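Local coordinates for F-actin-capping protein subunit alpha (Dictyostelium discoideum, PDB 4AKR), which caps the fast-growing (barbed) ends of actin filaments independently of calcium, blocking subunit exchange there without severing the filaments, at residues W167-T172 / K230-L235; D119-K124 / N223-I228; C173-K176 / N181-S184; Y138-K141 / I146-T149. One frame throughout, in Å; residues are numbered along the deposited sequence.

Contact 1. Residues W167-T172 / K230-L235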
loop_
_atom_site.group_PDB
_atom_site.type_symbol
_atom_site.label_atom_id
_atom_site.label_comp_id
_atom_site.label_asym_id
_atom_site.label_seq_id
_atom_site.Cartn_x
_atom_site.Cartn_y
_atom_site.Cartn_z
ATOM N N TRP A 167 3.352 13.282 -4.437
ATOM C CA TRP A 167 2.416 13.670 -5.478
ATOM C C TRP A 167 3.292 13.948 -6.689
ATOM O O TRP A 167 4.232 14.740 -6.613
ATOM C CB TRP A 167 1.634 14.933 -5.090
ATOM C CG TRP A 167 0.684 15.414 -6.172
ATOM C CD1 TRP A 167 1.015 15.864 -7.426
ATOM C CD2 TRP A 167 -0.749 15.495 -6.086
ATOM N NE1 TRP A 167 -0.122 16.216 -8.117
ATOM C CE2 TRP A 167 -1.216 15.998 -7.319
ATOM C CE3 TRP A 167 -1.682 15.188 -5.085
ATOM C CZ2 TRP A 167 -2.572 16.202 -7.580
ATOM C CZ3 TRP A 167 -3.032 15.392 -5.348
ATOM C CH2 TRP A 167 -3.460 15.893 -6.584
ATOM N N ARG A 168 2.994 13.273 -7.792
ATOM C CA ARG A 168 3.748 13.447 -9.023
ATOM C C ARG A 168 2.806 13.822 -10.160
ATOM O O ARG A 168 1.791 13.163 -10.373
ATOM C CB ARG A 168 4.477 12.154 -9.399
ATOM C CG ARG A 168 5.719 11.858 -8.602
ATOM C CD ARG A 168 6.243 10.470 -8.929
ATOM N NE ARG A 168 5.397 9.440 -8.332
ATOM C CZ ARG A 168 5.481 8.146 -8.608
ATOM N NH1 ARG A 168 6.376 7.710 -9.483
ATOM N NH2 ARG A 168 4.678 7.285 -8.007
ATOM N N SER A 169 3.147 14.891 -10.870
ATOM C CA SER A 169 2.373 15.353 -12.017
ATOM C C SER A 169 3.329 15.535 -13.186
ATOM O O SER A 169 4.380 16.162 -13.046
ATOM C CB SER A 169 1.688 16.697 -11.733
ATOM O OG SER A 169 0.595 16.565 -10.851
ATOM N N VAL A 170 2.978 14.960 -14.332
ATOM C CA VAL A 170 3.790 15.103 -15.536
ATOM C C VAL A 170 2.838 15.456 -16.668
ATOM O O VAL A 170 2.043 14.616 -17.115
ATOM C CB VAL A 170 4.552 13.802 -15.892
ATOM C CG1 VAL A 170 5.238 13.956 -17.239
ATOM C CG2 VAL A 170 5.596 13.491 -14.815
ATOM N N TRP A 171 2.893 16.717 -17.094
ATOM C CA TRP A 171 2.047 17.216 -18.177
ATOM C C TRP A 171 2.885 17.470 -19.409
ATOM O O TRP A 171 3.863 18.223 -19.371
ATOM C CB TRP A 171 1.345 18.519 -17.788
ATOM C CG TRP A 171 0.210 18.342 -16.831
ATOM C CD1 TRP A 171 0.281 18.312 -15.469
ATOM C CD2 TRP A 171 -1.160 18.098 -17.169
ATOM N NE1 TRP A 171 -0.961 18.059 -14.936
ATOM C CE2 TRP A 171 -1.863 17.923 -15.958
ATOM C CE3 TRP A 171 -1.862 18.004 -18.381
ATOM C CZ2 TRP A 171 -3.233 17.659 -15.918
ATOM C CZ3 TRP A 171 -3.224 17.742 -18.344
ATOM C CH2 TRP A 171 -3.897 17.572 -17.116
ATOM N N THR A 172 2.488 16.849 -20.508
ATOM C CA THR A 172 3.195 16.997 -21.767
ATOM C C THR A 172 2.340 17.829 -22.697
ATOM O O THR A 172 1.253 17.407 -23.078
ATOM C CB THR A 172 3.450 15.633 -22.382
ATOM O OG1 THR A 172 4.196 14.841 -21.448
ATOM C CG2 THR A 172 4.210 15.767 -23.684
ATOM N N LYS A 230 -7.101 23.542 -13.908
ATOM C CA LYS A 230 -8.513 23.232 -13.771
ATOM C C LYS A 230 -8.668 21.720 -13.714
ATOM O O LYS A 230 -9.402 21.191 -12.883
ATOM C CB LYS A 230 -9.290 23.792 -14.965
ATOM C CG LYS A 230 -10.800 23.641 -14.844
ATOM C CD LYS A 230 -11.422 23.256 -16.181
ATOM C CE LYS A 230 -12.927 23.051 -16.066
ATOM N NZ LYS A 230 -13.646 24.324 -15.770
ATOM N N ALA A 231 -7.969 21.028 -14.608
ATOM C CA ALA A 231 -8.026 19.576 -14.643
ATOM C C ALA A 231 -7.596 18.988 -13.298
ATOM O O ALA A 231 -8.265 18.100 -12.770
ATOM C CB ALA A 231 -7.138 19.046 -15.750
ATOM N N GLU A 232 -6.490 19.490 -12.742
ATOM C CA GLU A 232 -5.987 19.001 -11.458
ATOM C C GLU A 232 -6.903 19.354 -10.290
ATOM O O GLU A 232 -7.007 18.593 -9.322
ATOM C CB GLU A 232 -4.568 19.521 -11.190
ATOM C CG GLU A 232 -3.529 19.032 -12.199
ATOM C CD GLU A 232 -2.093 19.078 -11.671
ATOM O OE1 GLU A 232 -1.789 19.930 -10.811
ATOM O OE2 GLU A 232 -1.267 18.267 -12.136
ATOM N N LEU A 233 -7.564 20.505 -10.368
ATOM C CA LEU A 233 -8.494 20.905 -9.315
ATOM C C LEU A 233 -9.644 19.904 -9.297
ATOM O O LEU A 233 -10.059 19.433 -8.243
ATOM C CB LEU A 233 -9.050 22.310 -9.580
ATOM C CG LEU A 233 -10.347 22.641 -8.833
ATOM C CD1 LEU A 233 -10.163 22.403 -7.344
ATOM C CD2 LEU A 233 -10.749 24.085 -9.116
ATOM N N ASN A 234 -10.153 19.582 -10.480
ATOM C CA ASN A 234 -11.242 18.630 -10.596
ATOM C C ASN A 234 -10.831 17.262 -10.085
ATOM O O ASN A 234 -11.580 16.622 -9.349
ATOM C CB ASN A 234 -11.712 18.528 -12.044
ATOM C CG ASN A 234 -12.538 19.724 -12.459
ATOM O OD1 ASN A 234 -13.230 20.317 -11.635
ATOM N ND2 ASN A 234 -12.487 20.076 -13.738
ATOM N N LEU A 235 -9.641 16.818 -10.472
ATOM C CA LEU A 235 -9.145 15.528 -10.018
ATOM C C LEU A 235 -8.994 15.518 -8.499
ATOM O O LEU A 235 -9.293 14.520 -7.844
ATOM C CB LEU A 235 -7.799 15.216 -10.669
ATOM C CG LEU A 235 -7.062 14.028 -10.051
ATOM C CD1 LEU A 235 -7.955 12.789 -10.074
ATOM C CD2 LEU A 235 -5.771 13.782 -10.820
#
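Glu232 reaches down from its helix between Ser169 and Trp171 of the strand, and a single carboxylate oxygen, OE2, takes a hydrogen bond from each. Trp171 presents the edge of its indole: NE1 lies 2.8 Å from Glu232 OE2, with the acceptor close to the ring plane and an N-H...O angle of 164°. The two side chains run past each other in opposite directions, ring and carboxylate planes 55° apart; the indole N-H meets OE2 from above the carboxylate plane. Ser169 OG donates from the other face, on the syn side, at 2.8 Å from Glu232 OE2. That hydroxyl is itself held by Trp167, whose NE1 donates to Ser169 OG at 2.8 Å; Trp167 is thus linked to the buried acid through the serine, while Trp171 binds it directly. The donors probably favour its ionised form. With CG beside the backbone N (chi1 -75°), the Trp171 ring leans toward the helix, and its CH2 touches Ala231 CB at 3.8 Å. Glu232 OE1 is bound by the hydroxyls of Tyr125 and Tyr130. The contact seats helix 217-248 on the middle strand of the five-stranded antiparallel sheet, strand 163-175, with Leu235 also packing on strands 181-194 and 198-213.

Contact 2. Residues D119-K124 / N223-I228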
loop_
_atom_site.group_PDB
_atom_site.type_symbol
_atom_site.label_atom_id
_atom_site.label_comp_id
_atom_site.label_asym_id
_atom_site.label_seq_id
_atom_site.Cartn_x
_atom_site.Cartn_y
_atom_site.Cartn_z
ATOM N N ASP A 119 7.871 27.935 -18.253
ATOM C CA ASP A 119 8.557 27.809 -16.978
ATOM C C ASP A 119 8.053 28.835 -15.955
ATOM O O ASP A 119 7.880 28.498 -14.788
ATOM C CB ASP A 119 10.074 27.934 -17.183
ATOM C CG ASP A 119 10.861 27.211 -16.114
ATOM O OD1 ASP A 119 10.251 26.838 -15.088
ATOM O OD2 ASP A 119 12.082 27.010 -16.292
ATOM N N GLU A 120 7.808 30.074 -16.382
ATOM C CA GLU A 120 7.305 31.099 -15.452
ATOM C C GLU A 120 5.984 30.653 -14.827
ATOM O O GLU A 120 5.740 30.846 -13.635
ATOM C CB GLU A 120 7.053 32.443 -16.157
ATOM C CG GLU A 120 8.281 33.201 -16.656
ATOM C CD GLU A 120 7.927 34.595 -17.195
ATOM O OE1 GLU A 120 6.877 34.734 -17.873
ATOM O OE2 GLU A 120 8.701 35.552 -16.951
ATOM N N GLU A 121 5.121 30.070 -15.651
ATOM C CA GLU A 121 3.820 29.621 -15.181
ATOM C C GLU A 121 3.900 28.387 -14.278
ATOM O O GLU A 121 3.203 28.310 -13.263
ATOM C CB GLU A 121 2.902 29.353 -16.381
ATOM C CG GLU A 121 2.648 30.583 -17.243
ATOM C CD GLU A 121 2.087 31.746 -16.437
ATOM O OE1 GLU A 121 1.055 31.557 -15.747
ATOM O OE2 GLU A 121 2.674 32.850 -16.494
ATOM N N ALA A 122 4.750 27.429 -14.637
ATOM C CA ALA A 122 4.891 26.226 -13.824
ATOM C C ALA A 122 5.393 26.596 -12.429
ATOM O O ALA A 122 4.947 26.038 -11.425
ATOM C CB ALA A 122 5.855 25.251 -14.488
ATOM N N THR A 123 6.311 27.555 -12.371
ATOM C CA THR A 123 6.870 27.995 -11.103
ATOM C C THR A 123 5.791 28.583 -10.193
ATOM O O THR A 123 5.653 28.157 -9.046
ATOM C CB THR A 123 8.008 29.027 -11.329
ATOM O OG1 THR A 123 9.027 28.437 -12.148
ATOM C CG2 THR A 123 8.635 29.428 -10.013
ATOM N N LYS A 124 5.022 29.545 -10.702
ATOM C CA LYS A 124 3.943 30.160 -9.923
ATOM C C LYS A 124 2.869 29.135 -9.540
ATOM O O LYS A 124 2.370 29.125 -8.415
ATOM C CB LYS A 124 3.291 31.301 -10.715
ATOM C CG LYS A 124 4.230 32.473 -10.995
ATOM C CD LYS A 124 3.566 33.584 -11.836
ATOM C CE LYS A 124 3.360 33.166 -13.285
ATOM N NZ LYS A 124 2.912 34.291 -14.175
ATOM N N ASN A 223 -2.550 30.123 -20.859
ATOM C CA ASN A 223 -3.768 29.382 -21.117
ATOM C C ASN A 223 -3.594 27.885 -20.968
ATOM O O ASN A 223 -4.559 27.180 -20.713
ATOM C CB ASN A 223 -4.314 29.746 -22.496
ATOM C CG ASN A 223 -4.656 31.224 -22.596
ATOM O OD1 ASN A 223 -5.272 31.784 -21.693
ATOM N ND2 ASN A 223 -4.255 31.863 -23.686
ATOM N N ALA A 224 -2.368 27.395 -21.101
ATOM C CA ALA A 224 -2.135 25.966 -20.955
ATOM C C ALA A 224 -2.260 25.622 -19.474
ATOM O O ALA A 224 -2.828 24.593 -19.108
ATOM C CB ALA A 224 -0.750 25.596 -21.464
ATOM N N PHE A 225 -1.733 26.502 -18.627
ATOM C CA PHE A 225 -1.784 26.298 -17.188
ATOM C C PHE A 225 -3.155 26.555 -16.597
ATOM O O PHE A 225 -3.484 26.027 -15.537
ATOM C CB PHE A 225 -0.712 27.143 -16.497
ATOM C CG PHE A 225 0.610 26.439 -16.398
ATOM C CD1 PHE A 225 0.881 25.597 -15.325
ATOM C CD2 PHE A 225 1.538 26.530 -17.432
ATOM C CE1 PHE A 225 2.048 24.848 -15.285
ATOM C CE2 PHE A 225 2.709 25.786 -17.404
ATOM C CZ PHE A 225 2.966 24.941 -16.332
ATOM N N LYS A 226 -3.965 27.355 -17.278
ATOM C CA LYS A 226 -5.314 27.591 -16.795
ATOM C C LYS A 226 -6.039 26.253 -16.959
ATOM O O LYS A 226 -6.760 25.809 -16.065
ATOM C CB LYS A 226 -6.013 28.671 -17.624
ATOM C CG LYS A 226 -5.777 30.084 -17.129
ATOM C CD LYS A 226 -6.668 31.090 -17.834
ATOM C CE LYS A 226 -6.470 32.470 -17.249
ATOM N NZ LYS A 226 -7.220 33.496 -18.022
ATOM N N ALA A 227 -5.820 25.612 -18.103
ATOM C CA ALA A 227 -6.439 24.325 -18.398
ATOM C C ALA A 227 -5.903 23.243 -17.463
ATOM O O ALA A 227 -6.679 22.549 -16.801
ATOM C CB ALA A 227 -6.175 23.942 -19.848
ATOM N N ILE A 228 -4.576 23.106 -17.415
ATOM C CA ILE A 228 -3.932 22.117 -16.549
ATOM C C ILE A 228 -4.360 22.267 -15.083
ATOM O O ILE A 228 -4.635 21.278 -14.412
ATOM C CB ILE A 228 -2.385 22.229 -16.625
ATOM C CG1 ILE A 228 -1.883 21.668 -17.953
ATOM C CG2 ILE A 228 -1.731 21.488 -15.467
ATOM C CD1 ILE A 228 -0.386 21.847 -18.154
#
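Two helices that lie on the same face of the central antiparallel sheet, 112-129 and 217-248, meet here through one aromatic ring laid against a helix backbone. Phe225 projects from the long helix and sets a ring face on the Glu121-Ala122 peptide: Glu121 C sits over the ring centre, 4.0 Å above its plane, and Ala122 N stands 3.5 Å above it, displaced toward the rim. Around this peptide the side chains close in. Glu121 CB touches Phe225 CD2 at 3.3 Å, while Ala122 CB meets the far end of the ring, Phe225 CZ, at 3.4 Å. The small methyl of Ala122 probably helps the ring come this near to the backbone.

Glu121 contributes only the root of its side chain. Its chain bends at chi2 (-56°), which turns the carboxylate from the ring toward Lys124, and Lys124 NZ forms a salt bridge to Glu121 OE2 at 2.7 Å along the same helix. The charged pair is thereby kept apart from the apolar patch. An alanine in place of Phe225 would probably open a gap between the helices and leave the Glu121-Ala122 peptide without its aromatic cover.

Phe118 and Tyr125 of helix 112-129 also touch the Phe225 ring. Beneath the pair, Ala122 rests on Val137 of strand 134-142, Ile228 on Trp171 and Cys173 of strand 163-175, and Ala224 on Ser212 of strand 198-213.

Contact 3. Residues C173-K176 / N181-S184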
loop_
_atom_site.group_PDB
_atom_site.type_symbol
_atom_site.label_atom_id
_atom_site.label_comp_id
_atom_site.label_asym_id
_atom_site.label_seq_id
_atom_site.Cartn_x
_atom_site.Cartn_y
_atom_site.Cartn_z
ATOM N N CYS A 173 2.842 19.005 -23.061
ATOM C CA CYS A 173 2.106 19.926 -23.917
ATOM C C CYS A 173 2.705 20.057 -25.313
ATOM O O CYS A 173 3.847 20.503 -25.472
ATOM C CB CYS A 173 2.054 21.299 -23.253
ATOM S SG CYS A 173 1.730 21.213 -21.477
ATOM N N THR A 174 1.914 19.691 -26.320
ATOM C CA THR A 174 2.356 19.741 -27.709
ATOM C C THR A 174 1.565 20.764 -28.521
ATOM O O THR A 174 0.348 20.902 -28.361
ATOM C CB THR A 174 2.231 18.356 -28.368
ATOM O OG1 THR A 174 2.987 17.397 -27.616
ATOM C CG2 THR A 174 2.778 18.394 -29.778
ATOM N N PHE A 175 2.256 21.482 -29.400
ATOM C CA PHE A 175 1.593 22.507 -30.201
ATOM C C PHE A 175 2.408 23.055 -31.366
ATOM O O PHE A 175 3.634 22.981 -31.384
ATOM C CB PHE A 175 1.199 23.670 -29.293
ATOM C CG PHE A 175 2.364 24.291 -28.565
ATOM C CD1 PHE A 175 2.840 23.731 -27.380
ATOM C CD2 PHE A 175 2.993 25.429 -29.067
ATOM C CE1 PHE A 175 3.930 24.297 -26.701
ATOM C CE2 PHE A 175 4.085 26.008 -28.396
ATOM C CZ PHE A 175 4.551 25.439 -27.212
ATOM N N LYS A 176 1.692 23.591 -32.348
ATOM C CA LYS A 176 2.303 24.218 -33.516
ATOM C C LYS A 176 2.453 25.665 -33.045
ATOM O O LYS A 176 1.480 26.286 -32.619
ATOM C CB LYS A 176 1.351 24.145 -34.714
ATOM C CG LYS A 176 1.880 24.761 -36.007
ATOM C CD LYS A 176 0.864 24.588 -37.142
ATOM C CE LYS A 176 1.423 25.008 -38.498
ATOM N NZ LYS A 176 0.465 24.682 -39.600
ATOM N N ASN A 181 -4.128 24.597 -31.495
ATOM C CA ASN A 181 -4.344 24.392 -30.065
ATOM C C ASN A 181 -3.173 23.667 -29.464
ATOM O O ASN A 181 -2.368 23.063 -30.174
ATOM C CB ASN A 181 -5.561 23.510 -29.813
ATOM C CG ASN A 181 -6.854 24.157 -30.216
ATOM O OD1 ASN A 181 -7.847 23.465 -30.445
ATOM N ND2 ASN A 181 -6.867 25.485 -30.287
ATOM N N VAL A 182 -3.111 23.716 -28.141
ATOM C CA VAL A 182 -2.090 23.013 -27.390
ATOM C C VAL A 182 -2.797 21.804 -26.801
ATOM O O VAL A 182 -3.833 21.942 -26.155
ATOM C CB VAL A 182 -1.548 23.856 -26.219
ATOM C CG1 VAL A 182 -0.624 22.994 -25.347
ATOM C CG2 VAL A 182 -0.808 25.071 -26.758
ATOM N N THR A 183 -2.258 20.622 -27.042
ATOM C CA THR A 183 -2.844 19.422 -26.487
ATOM C C THR A 183 -1.959 19.007 -25.320
ATOM O O THR A 183 -0.787 18.693 -25.505
ATOM C CB THR A 183 -2.903 18.289 -27.514
ATOM O OG1 THR A 183 -3.788 18.663 -28.577
ATOM C CG2 THR A 183 -3.412 16.993 -26.858
ATOM N N SER A 184 -2.528 19.027 -24.119
ATOM C CA SER A 184 -1.798 18.666 -22.910
ATOM C C SER A 184 -2.285 17.338 -22.326
ATOM O O SER A 184 -3.459 17.198 -21.961
ATOM C CB SER A 184 -1.954 19.774 -21.861
ATOM O OG SER A 184 -1.555 21.027 -22.388
#
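Backbone hydrogen bonds join Thr174 and Thr183, the hydrogen-bonded pair of this antiparallel hairpin end. Thr174 N donates to Thr183 O at 3.0 Å in an almost straight bond (174°), and Thr183 N returns one to Thr174 O at 2.9 Å. Two CA-H...O contacts supplement them, Cys173 CA to Thr183 O at 3.5 Å and Val182 CA to Thr174 O at 3.4 Å.

Apolar contact is concentrated on Val182, whose two methyls part to serve different neighbours. CG2 lies beside Phe175, the side chains pointing the same way, and touches Phe175 CB at 3.5 Å. CG1, set opposite the backbone N by chi1 172°, reaches Cys173 CB at 3.8 Å. Phe175 CG takes the crowded position between backbone N and carbonyl carbon (chi1 58°), which carries the ring up beside the valine; the ring also meets Tyr114 edge-to-face. A glycine instead of Val182 would probably leave a gap beside Phe175 and allow its ring to shift.

Polar side chains come close at the non-hydrogen-bonded pair, where Cys173 SG stands 3.4 Å from Ser184 OG.

The chemistry implies a division of labour: main-chain bonds set the pairing of strands 163-175 and 181-194, while Cys173, Phe175 and Val182 make a largely apolar surface against helices 112-129 and 217-248, and the threonines occupy the other face.

Contact 4. Residues Y138-K141 / I146-T149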
loop_
_atom_site.group_PDB
_atom_site.type_symbol
_atom_site.label_atom_id
_atom_site.label_comp_id
_atom_site.label_asym_id
_atom_site.label_seq_id
_atom_site.Cartn_x
_atom_site.Cartn_y
_atom_site.Cartn_z
ATOM N N TYR A 138 10.913 21.211 -19.458
ATOM C CA TYR A 138 11.813 20.876 -20.550
ATOM C C TYR A 138 11.171 21.235 -21.884
ATOM O O TYR A 138 9.959 21.397 -21.971
ATOM C CB TYR A 138 12.103 19.380 -20.523
ATOM C CG TYR A 138 12.556 18.862 -19.177
ATOM C CD1 TYR A 138 13.857 19.085 -18.722
ATOM C CD2 TYR A 138 11.692 18.124 -18.366
ATOM C CE1 TYR A 138 14.290 18.574 -17.488
ATOM C CE2 TYR A 138 12.109 17.611 -17.129
ATOM C CZ TYR A 138 13.408 17.834 -16.702
ATOM O OH TYR A 138 13.841 17.284 -15.518
ATOM N N GLY A 139 11.988 21.360 -22.923
ATOM C CA GLY A 139 11.463 21.687 -24.236
ATOM C C GLY A 139 12.214 20.967 -25.338
ATOM O O GLY A 139 13.394 20.649 -25.184
ATOM N N THR A 140 11.534 20.707 -26.450
ATOM C CA THR A 140 12.158 20.027 -27.578
ATOM C C THR A 140 11.275 20.106 -28.818
ATOM O O THR A 140 10.051 20.217 -28.714
ATOM C CB THR A 140 12.422 18.551 -27.262
ATOM O OG1 THR A 140 13.172 17.959 -28.328
ATOM C CG2 THR A 140 11.112 17.801 -27.112
ATOM N N LYS A 141 11.907 20.062 -29.987
ATOM C CA LYS A 141 11.193 20.121 -31.256
ATOM C C LYS A 141 10.745 18.734 -31.693
ATOM O O LYS A 141 11.521 17.776 -31.653
ATOM C CB LYS A 141 12.085 20.722 -32.350
ATOM C CG LYS A 141 12.337 22.213 -32.215
ATOM C CD LYS A 141 13.313 22.713 -33.271
ATOM C CE LYS A 141 14.716 22.165 -33.041
ATOM N NZ LYS A 141 15.315 22.704 -31.799
ATOM N N ILE A 146 6.315 21.906 -31.284
ATOM C CA ILE A 146 7.036 21.930 -30.010
ATOM C C ILE A 146 6.394 21.132 -28.879
ATOM O O ILE A 146 5.182 21.200 -28.658
ATOM C CB ILE A 146 7.203 23.374 -29.488
ATOM C CG1 ILE A 146 8.073 24.178 -30.452
ATOM C CG2 ILE A 146 7.816 23.356 -28.085
ATOM C CD1 ILE A 146 8.064 25.665 -30.184
ATOM N N LYS A 147 7.221 20.388 -28.154
ATOM C CA LYS A 147 6.735 19.631 -27.016
ATOM C C LYS A 147 7.340 20.204 -25.731
ATOM O O LYS A 147 8.558 20.227 -25.561
ATOM C CB LYS A 147 7.098 18.148 -27.130
ATOM C CG LYS A 147 6.694 17.358 -25.884
ATOM C CD LYS A 147 6.985 15.861 -25.983
ATOM C CE LYS A 147 8.473 15.566 -25.957
ATOM N NZ LYS A 147 8.740 14.105 -25.848
ATOM N N ILE A 148 6.484 20.687 -24.835
ATOM C CA ILE A 148 6.948 21.226 -23.561
ATOM C C ILE A 148 6.495 20.272 -22.476
ATOM O O ILE A 148 5.303 20.040 -22.322
ATOM C CB ILE A 148 6.348 22.621 -23.275
ATOM C CG1 ILE A 148 6.768 23.598 -24.377
ATOM C CG2 ILE A 148 6.804 23.119 -21.902
ATOM C CD1 ILE A 148 8.267 23.694 -24.571
ATOM N N THR A 149 7.447 19.707 -21.739
ATOM C CA THR A 149 7.132 18.767 -20.672
ATOM C C THR A 149 7.264 19.397 -19.287
ATOM O O THR A 149 8.334 19.882 -18.911
ATOM C CB THR A 149 8.049 17.532 -20.743
ATOM O OG1 THR A 149 8.006 16.983 -22.066
ATOM C CG2 THR A 149 7.590 16.473 -19.753
#
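The CG2 methyl of Ile146 passes 3.9 Å from Thr140 O; Ile146 itself is matched with Lys141 as a non-hydrogen-bonded pair. Its side chain joins the helix-covered face, packing on Phe175 and on Tyr114 of helix 112-129.

Lys147 comes next, paired with Thr140. Lys147 N donates to Thr140 O at 2.9 Å, whereas the reverse bond, from Thr140 N to Lys147 O, is weak and bent (135°). Above the strands the two side chains run side by side: the Thr140 methyl CG2 touches Lys147 CE at 3.6 Å. Chi1 of -173° swings Thr140 OG1 opposite its own backbone N, turning that methyl toward the lysine, while OG1 bonds to Glu108. The pairing belongs to the hairpin of strands 134-142 and 145-158, which forms one border of the chain's five-stranded antiparallel sheet.

Ile148 lies on the same face as Ile146 and opposite Gly139. A bend at chi2 (-56°) brings its CD1 over the glycine, 3.8 Å from Gly139 CA, where a beta carbon would sit tightly; Ile148 CA also makes a CA-H...O contact with Tyr138 O.

Thr149 ends the segment opposite Tyr138. Tyr138 N donates to Thr149 O at 3.0 Å, and Thr149 N returns a bond to Tyr138 O. The phenol passes obliquely by Thr149 O, with Tyr138 CD2 3.8 Å away, and its hydroxyl bonds to Thr69.

Contacts 1 and 2 are buried and share helix 217-248: contact 1 fixes it to the sheet by side-chain hydrogen bonds to an acid, contact 2 to helix 112-129 by an aromatic ring without any hydrogen bond across. Contacts 3 and 4 are only partly buried hairpin pairings toward one end of the same sheet, ruled by backbone bonds. They adjoin through strands 145-158 and 163-175, where Ile146 N and Ile148 N probably bond to Phe175 O and Cys173 O. Contact 2 touches contacts 1 and 3 through one isoleucine, whereas contacts 2 and 4 stay about 6 Å apart at their nearest atoms.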